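Local atomic coordinates of piwi domain-containing protein (Vanderwaltozyma polyspora, PDB entry 5THE), a protein that probably binds small guide RNAs as an Argonaute, this chain being its C-terminal lobe with the MID and PIWI domains, here with a short RNA. Residues 200-205 and 504-508; 128-134 and 164-170; 81-87 and 187-193; 301-306 and 531-537. All blocks are in the same frame, centred on the assembly; numbering follows the deposited sequence.

Interaction 1: residues 200-205 and 504-508; sequences YDRLKY and CFFKA. With nucleotides of chain B.
Two helical segments, 200-205 and 504-508, cross steeply (-104°) with axes 8.3 Å apart, an approach that suits the small Cys-504 and Ala-508. Tyr-200 (chi1 t) sets its ring edge against Cys-504, CE1 to SG 4.0 Å, while C6 of U1 of chain B lies over one ring face. Tyr-200 OH donates to OP3 of U1 of chain B at 2.6 Å. Tyr-200, with Lys-204, holds the RNA 5' phosphate, as in the pocket of Argonaute MID domains; helix 490-515 of the PIWI domain backs it. Asp-201 points at the second helix, its CA 4.8 Å from the CA of Cys-504 and its OD1 3.2 Å from Cys-504 SG. Arg-202 stretches back, NH1 weakly hydrogen-bonded to Ala-508 O (2.9 Å), while its NE pairs with Glu-171. Lys-204 starts toward the second helix, its O 3.5 Å from CE1 of Phe-505 (chi1 m), then leads away so that Lys-204 NZ donates to OP1 of U1 of chain B at 2.7 Å. Tyr-205 rests its CB on Ala-508 CB at 3.5 Å.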
# COMPACT_ATOMS: atom_id res chain seq x y z
N TYR A 200 11.14 -16.37 5.56
CA TYR A 200 10.12 -15.32 5.66
C TYR A 200 8.81 -15.76 5.01
O TYR A 200 7.73 -15.54 5.57
CB TYR A 200 10.63 -14.03 5.02
CG TYR A 200 9.64 -12.91 4.98
CD1 TYR A 200 8.80 -12.73 3.89
CD2 TYR A 200 9.56 -11.99 6.03
CE1 TYR A 200 7.89 -11.68 3.85
CE2 TYR A 200 8.66 -10.94 6.00
CZ TYR A 200 7.83 -10.78 4.91
OH TYR A 200 6.93 -9.73 4.88
N ASP A 201 8.89 -16.34 3.80
CA ASP A 201 7.69 -16.78 3.10
C ASP A 201 6.90 -17.77 3.94
O ASP A 201 5.68 -17.66 4.07
CB ASP A 201 8.06 -17.43 1.76
CG ASP A 201 8.57 -16.43 0.74
OD1 ASP A 201 8.50 -15.22 1.00
OD2 ASP A 201 9.02 -16.87 -0.33
N ARG A 202 7.61 -18.74 4.51
CA ARG A 202 6.95 -19.76 5.32
C ARG A 202 6.37 -19.17 6.60
O ARG A 202 5.29 -19.57 7.04
CB ARG A 202 7.94 -20.88 5.63
CG ARG A 202 7.29 -22.10 6.21
CD ARG A 202 6.55 -22.87 5.14
NE ARG A 202 5.92 -24.07 5.65
CZ ARG A 202 5.24 -24.93 4.90
NH1 ARG A 202 5.11 -24.73 3.60
NH2 ARG A 202 4.68 -25.99 5.46
N LEU A 203 7.09 -18.23 7.23
CA LEU A 203 6.54 -17.57 8.41
C LEU A 203 5.22 -16.88 8.11
O LEU A 203 4.26 -16.98 8.89
CB LEU A 203 7.53 -16.55 8.96
CG LEU A 203 8.66 -17.09 9.83
CD1 LEU A 203 9.58 -15.97 10.22
CD2 LEU A 203 8.11 -17.80 11.06
N LYS A 204 5.15 -16.16 6.99
CA LYS A 204 3.91 -15.50 6.62
C LYS A 204 2.86 -16.51 6.18
O LYS A 204 1.67 -16.37 6.52
CB LYS A 204 4.18 -14.47 5.53
CG LYS A 204 5.08 -13.32 6.01
CD LYS A 204 4.46 -12.58 7.21
CE LYS A 204 5.19 -11.27 7.49
NZ LYS A 204 4.59 -10.51 8.64
N TYR A 205 3.28 -17.55 5.46
CA TYR A 205 2.35 -18.59 5.05
C TYR A 205 1.68 -19.23 6.26
O TYR A 205 0.46 -19.42 6.27
CB TYR A 205 3.11 -19.64 4.25
CG TYR A 205 2.29 -20.84 3.84
CD1 TYR A 205 1.45 -20.77 2.75
CD2 TYR A 205 2.40 -22.04 4.53
CE1 TYR A 205 0.72 -21.87 2.34
CE2 TYR A 205 1.66 -23.15 4.14
CZ TYR A 205 0.82 -23.05 3.04
OH TYR A 205 0.08 -24.13 2.63
N CYS A 504 4.46 -14.67 -1.76
CA CYS A 504 4.99 -15.43 -0.62
C CYS A 504 4.18 -16.68 -0.35
O CYS A 504 4.73 -17.78 -0.18
CB CYS A 504 5.00 -14.56 0.65
SG CYS A 504 6.08 -13.15 0.58
N PHE A 505 2.85 -16.54 -0.29
CA PHE A 505 1.99 -17.68 -0.00
C PHE A 505 2.13 -18.74 -1.09
O PHE A 505 2.24 -19.93 -0.80
CB PHE A 505 0.53 -17.25 0.12
CG PHE A 505 0.26 -16.25 1.21
CD1 PHE A 505 1.09 -16.16 2.32
CD2 PHE A 505 -0.83 -15.40 1.11
CE1 PHE A 505 0.82 -15.23 3.32
CE2 PHE A 505 -1.11 -14.48 2.11
CZ PHE A 505 -0.28 -14.40 3.22
N PHE A 506 2.09 -18.31 -2.36
CA PHE A 506 2.22 -19.25 -3.47
C PHE A 506 3.54 -20.00 -3.39
O PHE A 506 3.57 -21.24 -3.49
CB PHE A 506 2.11 -18.50 -4.80
CG PHE A 506 2.20 -19.39 -6.02
CD1 PHE A 506 3.42 -19.86 -6.48
CD2 PHE A 506 1.05 -19.72 -6.72
CE1 PHE A 506 3.49 -20.67 -7.59
CE2 PHE A 506 1.12 -20.52 -7.84
CZ PHE A 506 2.34 -21.00 -8.27
N LYS A 507 4.63 -19.27 -3.16
CA LYS A 507 5.96 -19.86 -3.13
C LYS A 507 6.16 -20.79 -1.94
O LYS A 507 6.84 -21.81 -2.06
CB LYS A 507 7.01 -18.75 -3.13
CG LYS A 507 7.21 -18.09 -4.50
CD LYS A 507 8.06 -16.82 -4.40
CE LYS A 507 9.36 -17.05 -3.65
NZ LYS A 507 10.34 -17.84 -4.44
N ALA A 508 5.61 -20.44 -0.77
CA ALA A 508 5.82 -21.27 0.41
C ALA A 508 5.18 -22.65 0.29
O ALA A 508 5.60 -23.58 0.99
CB ALA A 508 5.28 -20.58 1.66
OP3 U B 1 6.38 -7.82 6.58
P U B 1 6.97 -7.59 7.91
OP1 U B 1 6.39 -8.54 8.89
OP2 U B 1 6.90 -6.15 8.24
O5' U B 1 8.49 -7.99 7.83
C5' U B 1 9.47 -7.10 7.31
C4' U B 1 10.83 -7.53 7.77
O4' U B 1 11.13 -8.85 7.22
C3' U B 1 11.98 -6.62 7.38
O3' U B 1 12.88 -6.51 8.48
C2' U B 1 12.65 -7.37 6.22
O2' U B 1 14.02 -7.10 6.06
C1' U B 1 12.40 -8.83 6.60
N1 U B 1 12.36 -9.74 5.43
C2 U B 1 13.24 -10.79 5.40
O2 U B 1 14.00 -11.00 6.32
N3 U B 1 13.18 -11.60 4.29
C4 U B 1 12.33 -11.44 3.21
O4 U B 1 12.37 -12.24 2.28
C5 U B 1 11.45 -10.31 3.30
C6 U B 1 11.50 -9.51 4.38

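Interaction 2: residues 128-134 and 164-170; sequences QFGPPIK and TFETSPG
Main-chain hydrogen bonds hold segments 128-134 and 164-170 together, running antiparallel with no regular strand, only a helix beginning at Pro-169. One isolated beta bridge, a hydrogen-bonded pair, joins Ile-133 to Glu-166: Ile-133 N donates to Glu-166 O at 3.0 Å, and Glu-166 N returns a weak bond to Ile-133 O at 3.4 Å. At the other end Gly-170 N reaches Gln-128 O (2.9 Å). Here the backbones nearly touch, with CA of Phe-129 3.8 Å from CA of Gly-170, and any CB on Gly-170 would collide with Phe-129. Between these points a water links Gly-130 O and Ser-168 N, 2.9 Å from each. Ser-168 is the N-cap of helix 169-179, its OG accepting from Glu-171 N, and Pro-169 suits the first turn, where no amide proton is required. Apolar contacts add to this: Pro-132 CB meets Phe-165 CB at 3.9 Å, and Ile-133 CD1 lies 3.7 Å from Ser-168 CA. Phe-129 (chi1 t) is buried between helices 197-210 and 169-179, joining this MID-domain loop to both. Since the clear hydrogen bonds between the segments join main-chain atoms, the pairing depends largely on backbone shape, which the prolines and glycines help to set.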
# COMPACT_ATOMS: atom_id res chain seq x y z
N GLN A 128 15.84 -24.41 13.90
CA GLN A 128 15.57 -25.33 12.80
C GLN A 128 14.23 -25.04 12.14
O GLN A 128 13.50 -25.95 11.75
CB GLN A 128 15.61 -26.78 13.28
CG GLN A 128 16.93 -27.15 13.94
CD GLN A 128 17.03 -28.63 14.26
OE1 GLN A 128 17.94 -29.32 13.80
NE2 GLN A 128 16.10 -29.13 15.05
N PHE A 129 13.89 -23.76 12.02
CA PHE A 129 12.71 -23.37 11.26
C PHE A 129 13.12 -23.11 9.82
O PHE A 129 14.10 -22.41 9.55
CB PHE A 129 12.03 -22.14 11.85
CG PHE A 129 10.85 -21.69 11.03
CD1 PHE A 129 11.02 -20.83 9.95
CD2 PHE A 129 9.57 -22.17 11.32
CE1 PHE A 129 9.94 -20.44 9.17
CE2 PHE A 129 8.48 -21.78 10.55
CZ PHE A 129 8.66 -20.91 9.47
N GLY A 130 12.35 -23.67 8.89
CA GLY A 130 12.61 -23.48 7.48
C GLY A 130 11.56 -24.18 6.65
O GLY A 130 10.60 -24.76 7.16
N PRO A 131 11.73 -24.12 5.33
CA PRO A 131 10.82 -24.84 4.45
C PRO A 131 10.86 -26.32 4.75
O PRO A 131 11.87 -26.85 5.26
CB PRO A 131 11.35 -24.53 3.05
CG PRO A 131 12.77 -24.15 3.26
CD PRO A 131 12.81 -23.46 4.58
N PRO A 132 9.78 -27.04 4.45
CA PRO A 132 9.81 -28.51 4.56
C PRO A 132 10.98 -29.10 3.78
O PRO A 132 11.36 -28.60 2.72
CB PRO A 132 8.46 -28.94 3.97
CG PRO A 132 7.57 -27.71 4.09
CD PRO A 132 8.51 -26.54 3.89
N ILE A 133 11.55 -30.17 4.31
CA ILE A 133 12.81 -30.70 3.80
C ILE A 133 12.56 -31.75 2.72
O ILE A 133 11.63 -32.56 2.81
CB ILE A 133 13.64 -31.29 4.95
CG1 ILE A 133 13.85 -30.24 6.06
CG2 ILE A 133 14.99 -31.78 4.43
CD1 ILE A 133 13.03 -30.50 7.32
N LYS A 134 13.41 -31.71 1.69
CA LYS A 134 13.52 -32.70 0.61
C LYS A 134 12.22 -32.88 -0.14
O LYS A 134 12.15 -32.59 -1.33
CB LYS A 134 14.03 -34.06 1.13
CG LYS A 134 12.96 -35.06 1.51
CD LYS A 134 13.53 -36.41 1.93
CE LYS A 134 14.09 -37.17 0.74
NZ LYS A 134 13.06 -37.28 -0.34
N THR A 164 8.83 -36.60 -1.11
CA THR A 164 8.21 -36.60 0.20
C THR A 164 8.86 -35.49 1.03
O THR A 164 10.04 -35.18 0.86
CB THR A 164 8.36 -37.96 0.90
OG1 THR A 164 7.94 -37.86 2.26
CG2 THR A 164 9.80 -38.43 0.85
N PHE A 165 8.08 -34.89 1.92
CA PHE A 165 8.56 -33.76 2.71
C PHE A 165 8.31 -34.00 4.18
O PHE A 165 7.25 -34.48 4.57
CB PHE A 165 7.88 -32.46 2.29
CG PHE A 165 7.96 -32.20 0.83
CD1 PHE A 165 9.08 -31.59 0.28
CD2 PHE A 165 6.94 -32.58 -0.01
CE1 PHE A 165 9.16 -31.35 -1.08
CE2 PHE A 165 7.01 -32.35 -1.36
CZ PHE A 165 8.12 -31.73 -1.90
N GLU A 166 9.30 -33.67 5.00
CA GLU A 166 9.09 -33.65 6.44
C GLU A 166 9.10 -32.20 6.91
O GLU A 166 9.95 -31.40 6.48
CB GLU A 166 10.14 -34.51 7.17
CG GLU A 166 11.34 -33.81 7.77
CD GLU A 166 12.17 -34.75 8.63
OE1 GLU A 166 12.26 -34.52 9.86
OE2 GLU A 166 12.73 -35.72 8.08
N THR A 167 8.10 -31.85 7.71
CA THR A 167 7.99 -30.51 8.26
C THR A 167 9.19 -30.22 9.15
O THR A 167 9.59 -31.06 9.95
CB THR A 167 6.69 -30.41 9.06
OG1 THR A 167 5.58 -30.70 8.20
CG2 THR A 167 6.50 -29.02 9.68
N SER A 168 9.77 -29.03 8.99
CA SER A 168 10.94 -28.68 9.78
C SER A 168 10.58 -28.74 11.27
O SER A 168 9.43 -28.51 11.65
CB SER A 168 11.46 -27.29 9.41
OG SER A 168 10.61 -26.25 9.90
N PRO A 169 11.54 -29.07 12.13
CA PRO A 169 11.24 -29.09 13.57
C PRO A 169 10.82 -27.74 14.09
O PRO A 169 9.99 -27.66 15.00
CB PRO A 169 12.57 -29.55 14.20
CG PRO A 169 13.32 -30.22 13.07
CD PRO A 169 12.91 -29.51 11.82
N GLY A 170 11.37 -26.65 13.53
CA GLY A 170 10.96 -25.33 13.95
C GLY A 170 9.51 -25.05 13.62
O GLY A 170 8.78 -24.46 14.43
O HOH W 1 8.60 -26.76 7.70

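Interaction 3: residues 81-87 and 187-193; sequences AIFINNA and ILYVLRR
Phe-83 lays one ring face over the carbonyl O of Val-190, its CD2 3.6 Å from Val-190 CG1, and its CE1 comes 3.7 Å from Arg-192 CB. It sits on strand 81-85, which runs parallel to strand 187-191 (28° between directions, axes 4.5 Å apart) in the register Ala-81 with Leu-188 through Ile-84 with Leu-191. The bonds weave as parallel strands require: Ile-82 N to Leu-188 O, Val-190 N to Ile-82 O and Ile-84 N to Val-190 O, each 2.8 Å, then Arg-192 N to Ile-84 O at 3.0 Å. Both strands belong to the parallel sheet of the Rossmann-like MID domain. Helix 95-111 packs on the face bearing Ala-81, Phe-83 and Leu-188, and helix 169-179 on that of Ile-82 and Tyr-189, so apolar and aromatic residues suit both faces. On the latter face Ile-84 CG1 touches Tyr-189 CD1 (3.8 Å), and Leu-191 packs on a uracil base of the RNA. Toward the C-terminal ends polar side chains take over: Arg-192 NH1 donates to Asn-85 OD1 (2.7 Å), while Asn-86, with both donor and acceptor in its amide, takes Arg-193 N on OD1 (2.9 Å) and gives ND2 to Arg-193 O (3.0 Å).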
# COMPACT_ATOMS: atom_id res chain seq x y z
N ALA A 81 7.72 -11.78 21.48
CA ALA A 81 8.84 -11.95 20.57
C ALA A 81 9.11 -13.43 20.36
O ALA A 81 9.14 -14.22 21.32
CB ALA A 81 10.08 -11.25 21.13
N ILE A 82 9.28 -13.83 19.11
CA ILE A 82 9.69 -15.18 18.75
C ILE A 82 10.95 -15.05 17.93
O ILE A 82 10.93 -14.50 16.82
CB ILE A 82 8.59 -15.93 17.98
CG1 ILE A 82 7.33 -16.06 18.84
CG2 ILE A 82 9.11 -17.30 17.51
CD1 ILE A 82 6.17 -16.77 18.13
N PHE A 83 12.07 -15.51 18.48
CA PHE A 83 13.35 -15.42 17.80
C PHE A 83 13.47 -16.61 16.86
O PHE A 83 13.53 -17.77 17.29
CB PHE A 83 14.50 -15.40 18.81
CG PHE A 83 15.83 -15.03 18.22
CD1 PHE A 83 16.64 -15.99 17.64
CD2 PHE A 83 16.26 -13.72 18.23
CE1 PHE A 83 17.86 -15.66 17.08
CE2 PHE A 83 17.49 -13.38 17.68
CZ PHE A 83 18.28 -14.35 17.10
N ILE A 84 13.48 -16.33 15.56
CA ILE A 84 13.62 -17.38 14.55
C ILE A 84 15.12 -17.50 14.27
O ILE A 84 15.72 -16.64 13.62
CB ILE A 84 12.82 -17.05 13.29
CG1 ILE A 84 11.34 -16.83 13.65
CG2 ILE A 84 12.99 -18.17 12.25
CD1 ILE A 84 10.59 -18.10 14.17
N ASN A 85 15.73 -18.56 14.79
CA ASN A 85 17.17 -18.74 14.63
C ASN A 85 17.41 -19.45 13.30
O ASN A 85 17.57 -20.68 13.23
CB ASN A 85 17.73 -19.54 15.80
CG ASN A 85 19.23 -19.70 15.70
OD1 ASN A 85 19.91 -18.80 15.24
ND2 ASN A 85 19.75 -20.84 16.15
N ASN A 86 17.42 -18.68 12.21
CA ASN A 86 17.62 -19.29 10.90
C ASN A 86 19.11 -19.32 10.53
O ASN A 86 19.54 -18.81 9.50
CB ASN A 86 16.77 -18.59 9.83
CG ASN A 86 16.98 -17.08 9.79
OD1 ASN A 86 17.31 -16.45 10.79
ND2 ASN A 86 16.79 -16.49 8.61
N ALA A 87 19.89 -19.95 11.41
CA ALA A 87 21.28 -20.32 11.17
C ALA A 87 21.51 -21.71 11.77
O ALA A 87 20.65 -22.26 12.46
CB ALA A 87 22.25 -19.30 11.78
N ILE A 187 2.49 -10.91 17.45
CA ILE A 187 3.74 -11.66 17.36
C ILE A 187 4.80 -10.80 16.69
O ILE A 187 4.57 -10.23 15.62
CB ILE A 187 3.55 -12.96 16.58
CG1 ILE A 187 2.67 -13.93 17.37
CG2 ILE A 187 4.92 -13.59 16.30
CD1 ILE A 187 2.13 -15.01 16.49
N LEU A 188 5.98 -10.75 17.30
CA LEU A 188 7.16 -10.13 16.68
C LEU A 188 8.16 -11.24 16.36
O LEU A 188 8.80 -11.79 17.26
CB LEU A 188 7.77 -9.07 17.58
CG LEU A 188 9.05 -8.43 17.06
CD1 LEU A 188 8.81 -7.76 15.69
CD2 LEU A 188 9.60 -7.43 18.08
N TYR A 189 8.28 -11.59 15.09
CA TYR A 189 9.31 -12.52 14.68
C TYR A 189 10.63 -11.77 14.57
O TYR A 189 10.73 -10.78 13.83
CB TYR A 189 8.94 -13.17 13.35
CG TYR A 189 7.80 -14.15 13.43
CD1 TYR A 189 7.89 -15.29 14.23
CD2 TYR A 189 6.65 -13.98 12.65
CE1 TYR A 189 6.85 -16.20 14.29
CE2 TYR A 189 5.61 -14.89 12.71
CZ TYR A 189 5.71 -16.00 13.53
OH TYR A 189 4.68 -16.92 13.60
N VAL A 190 11.64 -12.22 15.32
CA VAL A 190 12.97 -11.62 15.30
C VAL A 190 13.88 -12.58 14.55
O VAL A 190 14.20 -13.66 15.05
CB VAL A 190 13.48 -11.34 16.72
CG1 VAL A 190 14.88 -10.73 16.68
CG2 VAL A 190 12.51 -10.41 17.46
N LEU A 191 14.29 -12.19 13.35
CA LEU A 191 15.03 -13.10 12.47
C LEU A 191 16.52 -12.99 12.74
O LEU A 191 17.08 -11.89 12.68
CB LEU A 191 14.76 -12.79 11.00
CG LEU A 191 13.29 -12.60 10.65
CD1 LEU A 191 13.14 -12.22 9.19
CD2 LEU A 191 12.49 -13.85 10.97
N ARG A 192 17.17 -14.13 13.01
CA ARG A 192 18.61 -14.09 13.23
C ARG A 192 19.35 -13.60 11.99
O ARG A 192 20.33 -12.85 12.10
CB ARG A 192 19.12 -15.47 13.64
CG ARG A 192 20.64 -15.58 13.70
CD ARG A 192 21.10 -15.96 15.09
NE ARG A 192 22.55 -16.06 15.20
CZ ARG A 192 23.22 -17.20 15.26
NH1 ARG A 192 22.59 -18.37 15.22
NH2 ARG A 192 24.54 -17.19 15.37
N ARG A 193 18.92 -14.01 10.80
CA ARG A 193 19.55 -13.59 9.56
C ARG A 193 18.50 -12.99 8.64
O ARG A 193 17.43 -13.57 8.46
CB ARG A 193 20.27 -14.77 8.85
CG ARG A 193 21.15 -15.66 9.78
CD ARG A 193 22.61 -15.18 9.91
NE ARG A 193 23.50 -15.81 8.94
CZ ARG A 193 24.63 -16.45 9.25
NH1 ARG A 193 25.03 -16.55 10.51
NH2 ARG A 193 25.37 -16.99 8.29

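Interaction 4: residues 301-306 and 531-537; sequences DYMLQD and KNVLLPQ
Lys-531 makes the strongest polar link, its extended side chain carrying NZ to a salt bridge with Asp-306 OD1 at 2.7 Å and to a hydrogen bond with Leu-304 O at 2.9 Å. A long, flexible amine suits this place, because it can span from the short helix 531-534 to the corner the chain turns at Asp-306. The other end of the contact is joined through residues 536 and 537: Tyr-302 OH donates to Pro-536 O (2.8 Å), and Gln-537 NE2 to Tyr-302 O (3.0 Å). A water collects Asp-301 OD1 and Tyr-302 N, each at 3.0 Å, and Gln-537 OE1 at 2.5 Å; Asp-301 also bonds to Asn-322 and forms salt bridges with Arg-323 and Lys-543. Between these polar ends lies the packing. Leu-304 points toward the 531-537 segment, its CD2 3.8 Å from Leu-534 CD1 and its CD1 4.2 Å from Leu-535 CD2, while Tyr-302 (chi1 p) brings CE1 within 3.6 Å of Leu-535 CG. Leu-535, the first residue to leave helical geometry, also rests on Phe-505 of helix 490-515. The strand belongs to the mixed sheet of the RNase H-like PIWI domain, pairing with strand 282-289, and the C-terminal segment packs beside it. Leucines in the middle imply an apolar centre, flanked at each end by polar bonds that set the alignment of the two segments.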
# COMPACT_ATOMS: atom_id res chain seq x y z
N ASP A 301 -8.20 -8.41 -1.30
CA ASP A 301 -8.21 -9.82 -1.63
C ASP A 301 -7.24 -10.06 -2.77
O ASP A 301 -6.90 -9.14 -3.52
CB ASP A 301 -9.62 -10.29 -2.02
CG ASP A 301 -10.51 -10.45 -0.81
OD1 ASP A 301 -10.14 -11.21 0.11
OD2 ASP A 301 -11.58 -9.80 -0.78
N TYR A 302 -6.77 -11.30 -2.89
CA TYR A 302 -5.96 -11.71 -4.02
C TYR A 302 -6.58 -12.96 -4.64
O TYR A 302 -7.38 -13.66 -4.02
CB TYR A 302 -4.50 -12.00 -3.62
CG TYR A 302 -4.43 -13.03 -2.53
CD1 TYR A 302 -4.58 -14.39 -2.81
CD2 TYR A 302 -4.23 -12.65 -1.21
CE1 TYR A 302 -4.55 -15.34 -1.80
CE2 TYR A 302 -4.19 -13.59 -0.20
CZ TYR A 302 -4.35 -14.92 -0.49
OH TYR A 302 -4.31 -15.83 0.54
N MET A 303 -6.18 -13.26 -5.88
CA MET A 303 -6.58 -14.51 -6.50
C MET A 303 -5.52 -14.90 -7.53
O MET A 303 -4.76 -14.06 -8.02
CB MET A 303 -7.95 -14.41 -7.17
CG MET A 303 -7.98 -13.39 -8.29
SD MET A 303 -9.64 -13.27 -8.96
CE MET A 303 -9.40 -12.02 -10.18
N LEU A 304 -5.47 -16.20 -7.81
CA LEU A 304 -4.61 -16.71 -8.86
C LEU A 304 -5.27 -16.46 -10.20
O LEU A 304 -6.46 -16.73 -10.37
CB LEU A 304 -4.37 -18.21 -8.65
CG LEU A 304 -3.22 -18.79 -9.46
CD1 LEU A 304 -1.90 -18.19 -9.01
CD2 LEU A 304 -3.20 -20.31 -9.31
N GLN A 305 -4.51 -15.92 -11.16
CA GLN A 305 -5.04 -15.72 -12.50
C GLN A 305 -5.20 -17.06 -13.21
O GLN A 305 -4.78 -18.11 -12.72
CB GLN A 305 -4.12 -14.81 -13.31
CG GLN A 305 -4.06 -13.38 -12.83
CD GLN A 305 -5.08 -12.51 -13.53
OE1 GLN A 305 -6.26 -12.49 -13.16
NE2 GLN A 305 -4.64 -11.80 -14.57
N ASP A 306 -5.78 -17.00 -14.42
CA ASP A 306 -6.12 -18.20 -15.18
C ASP A 306 -4.94 -18.82 -15.90
O ASP A 306 -4.98 -20.01 -16.20
CB ASP A 306 -7.22 -17.87 -16.19
CG ASP A 306 -8.57 -17.68 -15.54
OD1 ASP A 306 -8.80 -18.29 -14.48
OD2 ASP A 306 -9.40 -16.92 -16.09
N LYS A 531 -6.73 -23.64 -8.33
CA LYS A 531 -6.29 -22.33 -7.85
C LYS A 531 -6.21 -22.29 -6.34
O LYS A 531 -5.22 -21.82 -5.77
CB LYS A 531 -7.23 -21.23 -8.35
CG LYS A 531 -7.14 -20.93 -9.82
CD LYS A 531 -8.09 -19.78 -10.15
CE LYS A 531 -8.02 -19.38 -11.61
NZ LYS A 531 -8.58 -18.01 -11.81
N ASN A 532 -7.26 -22.77 -5.67
CA ASN A 532 -7.33 -22.66 -4.22
C ASN A 532 -6.32 -23.55 -3.51
O ASN A 532 -6.10 -23.36 -2.32
CB ASN A 532 -8.73 -23.01 -3.72
CG ASN A 532 -9.74 -21.95 -4.06
OD1 ASN A 532 -9.80 -20.91 -3.40
ND2 ASN A 532 -10.52 -22.18 -5.11
N VAL A 533 -5.75 -24.53 -4.20
CA VAL A 533 -4.66 -25.29 -3.61
C VAL A 533 -3.32 -24.63 -3.87
O VAL A 533 -2.45 -24.59 -3.00
CB VAL A 533 -4.69 -26.75 -4.11
CG1 VAL A 533 -3.47 -27.52 -3.61
CG2 VAL A 533 -5.98 -27.45 -3.66
N LEU A 534 -3.12 -24.09 -5.08
CA LEU A 534 -1.87 -23.37 -5.34
C LEU A 534 -1.79 -22.10 -4.50
O LEU A 534 -0.71 -21.74 -4.02
CB LEU A 534 -1.75 -23.03 -6.83
CG LEU A 534 -1.49 -24.19 -7.78
CD1 LEU A 534 -1.64 -23.73 -9.23
CD2 LEU A 534 -0.08 -24.81 -7.53
N LEU A 535 -2.91 -21.42 -4.33
CA LEU A 535 -2.93 -20.13 -3.64
C LEU A 535 -4.16 -20.11 -2.76
O LEU A 535 -5.19 -19.53 -3.12
CB LEU A 535 -2.91 -18.97 -4.64
CG LEU A 535 -2.78 -17.56 -4.08
CD1 LEU A 535 -1.72 -17.52 -2.98
CD2 LEU A 535 -2.41 -16.62 -5.20
N PRO A 536 -4.09 -20.73 -1.59
CA PRO A 536 -5.25 -20.75 -0.69
C PRO A 536 -5.55 -19.35 -0.21
O PRO A 536 -4.67 -18.48 -0.14
CB PRO A 536 -4.79 -21.64 0.47
CG PRO A 536 -3.44 -22.22 0.05
CD PRO A 536 -2.88 -21.27 -0.95
N GLN A 537 -6.83 -19.13 0.11
CA GLN A 537 -7.26 -17.87 0.67
C GLN A 537 -6.82 -17.76 2.11
O GLN A 537 -6.76 -18.73 2.86
CB GLN A 537 -8.78 -17.72 0.60
CG GLN A 537 -9.28 -17.40 -0.80
CD GLN A 537 -8.65 -16.12 -1.32
OE1 GLN A 537 -8.70 -15.10 -0.64
NE2 GLN A 537 -8.03 -16.18 -2.51
O HOH W 2 -7.65 -12.79 -0.43

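Interaction 1 lies between the others and touches all three. From helix 197-210, Leu-203 meets Phe-129 of interaction 2 (CD2 to CZ 3.5 Å) and Leu-191 of interaction 3 (CD1 to CD2 3.7 Å), so the MID sheet and the 128-134 loop pack against the helix that binds the RNA 5' end. Across helix 490-515, Phe-505 CD2 lies 3.5 Å from Tyr-302 OH, so the helix behind the phosphate-binding residues packs on the PIWI sheet of interaction 4. Interactions 2 and 3 touch through Phe-129 and Ile-84. Interaction 4 stays apart from both, its centre about 24 Å from that of interaction 2 and about 28 Å from that of interaction 3.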